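Local coordinates for FERM, ARHGEF and pleckstrin domain-containing protein 2 (Mus musculus, PDB 6D2K) that acts as a guanine nucleotide exchange factor that activates RAC1 and takes part in semaphorin responses, actin remodelling and integrin regulation, represented here by its FERM domain, at residues L127-L132 and L165-R170. Sequence-based numbering, arbitrary orientation.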
loop_
_atom_site.group_PDB
_atom_site.type_symbol
_atom_site.label_atom_id
_atom_site.label_comp_id
_atom_site.label_asym_id
_atom_site.label_seq_id
_atom_site.Cartn_x
_atom_site.Cartn_y
_atom_site.Cartn_z
ATOM N N LEU A 127 12.979 12.539 3.215
ATOM C CA LEU A 127 12.406 11.285 3.705
ATOM C C LEU A 127 13.492 10.256 3.999
ATOM O O LEU A 127 13.498 9.637 5.071
ATOM C CB LEU A 127 11.425 10.696 2.673
ATOM C CG LEU A 127 10.039 11.319 2.672
ATOM C CD1 LEU A 127 9.269 10.878 1.421
ATOM C CD2 LEU A 127 9.278 10.920 3.924
ATOM N N ILE A 128 14.385 10.039 3.039
ATOM C CA ILE A 128 15.444 9.054 3.214
ATOM C C ILE A 128 16.336 9.433 4.391
ATOM O O ILE A 128 16.744 8.564 5.149
ATOM C CB ILE A 128 16.278 8.878 1.940
ATOM C CG1 ILE A 128 15.379 8.385 0.807
ATOM C CG2 ILE A 128 17.428 7.891 2.171
ATOM C CD1 ILE A 128 16.046 8.422 -0.560
ATOM N N SER A 129 16.598 10.725 4.569
ATOM C CA SER A 129 17.463 11.145 5.678
ATOM C C SER A 129 16.870 10.777 7.044
ATOM O O SER A 129 17.604 10.437 7.985
ATOM C CB SER A 129 17.800 12.643 5.595
ATOM O OG SER A 129 16.696 13.456 5.953
ATOM N N HIS A 130 15.551 10.860 7.164
ATOM C CA HIS A 130 14.883 10.441 8.397
ATOM C C HIS A 130 14.888 8.928 8.545
ATOM O O HIS A 130 15.057 8.407 9.660
ATOM C CB HIS A 130 13.460 10.994 8.482
ATOM C CG HIS A 130 13.414 12.433 8.898
ATOM N ND1 HIS A 130 12.982 13.447 8.072
ATOM C CD2 HIS A 130 13.798 13.024 10.054
ATOM C CE1 HIS A 130 13.075 14.603 8.714
ATOM N NE2 HIS A 130 13.569 14.368 9.916
ATOM N N LEU A 131 14.737 8.221 7.427
ATOM C CA LEU A 131 14.832 6.763 7.465
ATOM C C LEU A 131 16.222 6.320 7.921
ATOM O O LEU A 131 16.348 5.381 8.714
ATOM C CB LEU A 131 14.481 6.151 6.100
ATOM C CG LEU A 131 13.013 6.256 5.686
ATOM C CD1 LEU A 131 12.836 5.926 4.197
ATOM C CD2 LEU A 131 12.145 5.364 6.546
ATOM N N LEU A 132 17.260 7.012 7.446
ATOM C CA LEU A 132 18.623 6.759 7.933
ATOM C C LEU A 132 18.735 7.022 9.430
ATOM O O LEU A 132 19.315 6.226 10.162
ATOM C CB LEU A 132 19.654 7.599 7.176
ATOM C CG LEU A 132 19.919 7.249 5.711
ATOM C CD1 LEU A 132 20.996 8.176 5.165
ATOM C CD2 LEU A 132 20.330 5.790 5.548
ATOM N N LEU A 165 22.748 13.231 2.699
ATOM C CA LEU A 165 23.753 13.437 3.738
ATOM C C LEU A 165 23.566 14.781 4.425
ATOM O O LEU A 165 23.643 14.892 5.650
ATOM C CB LEU A 165 25.154 13.392 3.121
ATOM C CG LEU A 165 25.950 12.084 3.082
ATOM C CD1 LEU A 165 25.074 10.853 3.264
ATOM C CD2 LEU A 165 26.762 12.007 1.789
ATOM N N ASP A 166 23.342 15.807 3.618
ATOM C CA ASP A 166 23.103 17.159 4.107
ATOM C C ASP A 166 21.919 17.232 5.078
ATOM O O ASP A 166 22.018 17.818 6.157
ATOM C CB ASP A 166 22.883 18.081 2.900
ATOM C CG ASP A 166 22.532 19.511 3.290
ATOM O OD1 ASP A 166 22.506 20.373 2.384
ATOM O OD2 ASP A 166 22.268 19.781 4.477
ATOM N N PHE A 167 20.798 16.629 4.703
ATOM C CA PHE A 167 19.627 16.616 5.573
ATOM C C PHE A 167 19.866 15.760 6.827
ATOM O O PHE A 167 19.436 16.123 7.920
ATOM C CB PHE A 167 18.384 16.088 4.831
ATOM C CG PHE A 167 17.764 17.069 3.868
ATOM C CD1 PHE A 167 17.335 18.309 4.298
ATOM C CD2 PHE A 167 17.546 16.714 2.545
ATOM C CE1 PHE A 167 16.760 19.213 3.419
ATOM C CE2 PHE A 167 16.965 17.599 1.659
ATOM C CZ PHE A 167 16.564 18.855 2.100
ATOM N N HIS A 168 20.511 14.607 6.659
ATOM C CA HIS A 168 20.741 13.715 7.790
ATOM C C HIS A 168 21.530 14.407 8.900
ATOM O O HIS A 168 21.270 14.181 10.080
ATOM C CB HIS A 168 21.460 12.448 7.337
ATOM C CG HIS A 168 21.531 11.385 8.390
ATOM N ND1 HIS A 168 22.403 10.322 8.310
ATOM C CD2 HIS A 168 20.845 11.224 9.547
ATOM C CE1 HIS A 168 22.240 9.542 9.364
ATOM N NE2 HIS A 168 21.310 10.073 10.137
ATOM N N GLN A 169 22.474 15.265 8.519
ATOM C CA GLN A 169 23.277 15.992 9.504
ATOM C C GLN A 169 22.413 16.844 10.427
ATOM O O GLN A 169 22.832 17.183 11.540
ATOM C CB GLN A 169 24.313 16.878 8.807
ATOM C CG GLN A 169 25.385 16.114 8.091
ATOM C CD GLN A 169 26.268 17.012 7.249
ATOM O OE1 GLN A 169 26.906 17.934 7.762
ATOM N NE2 GLN A 169 26.317 16.740 5.949
ATOM N N ARG A 170 21.209 17.188 9.980
ATOM C CA ARG A 170 20.312 18.028 10.765
ATOM C C ARG A 170 19.567 17.266 11.859
ATOM O O ARG A 170 18.918 17.880 12.700
ATOM C CB ARG A 170 19.268 18.699 9.862
ATOM C CG ARG A 170 19.843 19.395 8.650
ATOM C CD ARG A 170 18.736 20.011 7.803
ATOM N NE ARG A 170 19.302 20.718 6.664
ATOM C CZ ARG A 170 18.607 21.520 5.863
ATOM N NH1 ARG A 170 17.314 21.722 6.078
ATOM N NH2 ARG A 170 19.213 22.120 4.850
#
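Ser-129 and His-168 bring the two helices close, their CA atoms 4.7 Å apart, and no hydrogen bond links the two segments directly. The small side chain of Ser-129 is consistent with this approach; it points toward the partner backbone, and its CB lies 3.5 Å from the N of His-168. With chi1 at 74°, the hydroxyl is swung between its own backbone N and carbonyl carbon, and OG comes to rest 3.3 Å from CB of Phe-167. That oxygen is not left to a hydrocarbon neighbour alone, since it is hydrogen-bonded to the carbonyl of Leu-126, one turn earlier, and to NE2 of His-171, just beyond 165-170. Phe-167 meets the serine through its CB, while its ring leads away and packs on Asn-122, Ala-125 and Leu-126, in the turns of helix 121-136 that precede Ser-129.

His-168 makes the second part of the contact. Its CG is anti to the backbone N (chi1 -170°), which carries the imidazole alongside helix 121-136 and beside Leu-132. CB of Leu-132 sits over one ring face in a CH-pi contact, 4.0 Å from the centroid and 16° off the normal, and CD1 reaches to 4.1 Å from ND1. The buried ring is also held by its nitrogens: ND1 is hydrogen-bonded to OD2 of Asp-144, and NE2 makes weak bonds to Gly-137 O and Gln-133 OE1. The ND1 bond in particular probably limits rotation of the imidazole, and the nearby carboxylate may polarise it.

Within the helical central lobe of the FERM domain, the contact packs helix 161-168 against helix 121-136; helix 141-150 borders it at Leu-132 and Leu-165, while helix 176-187 packs against Leu-127 and His-130.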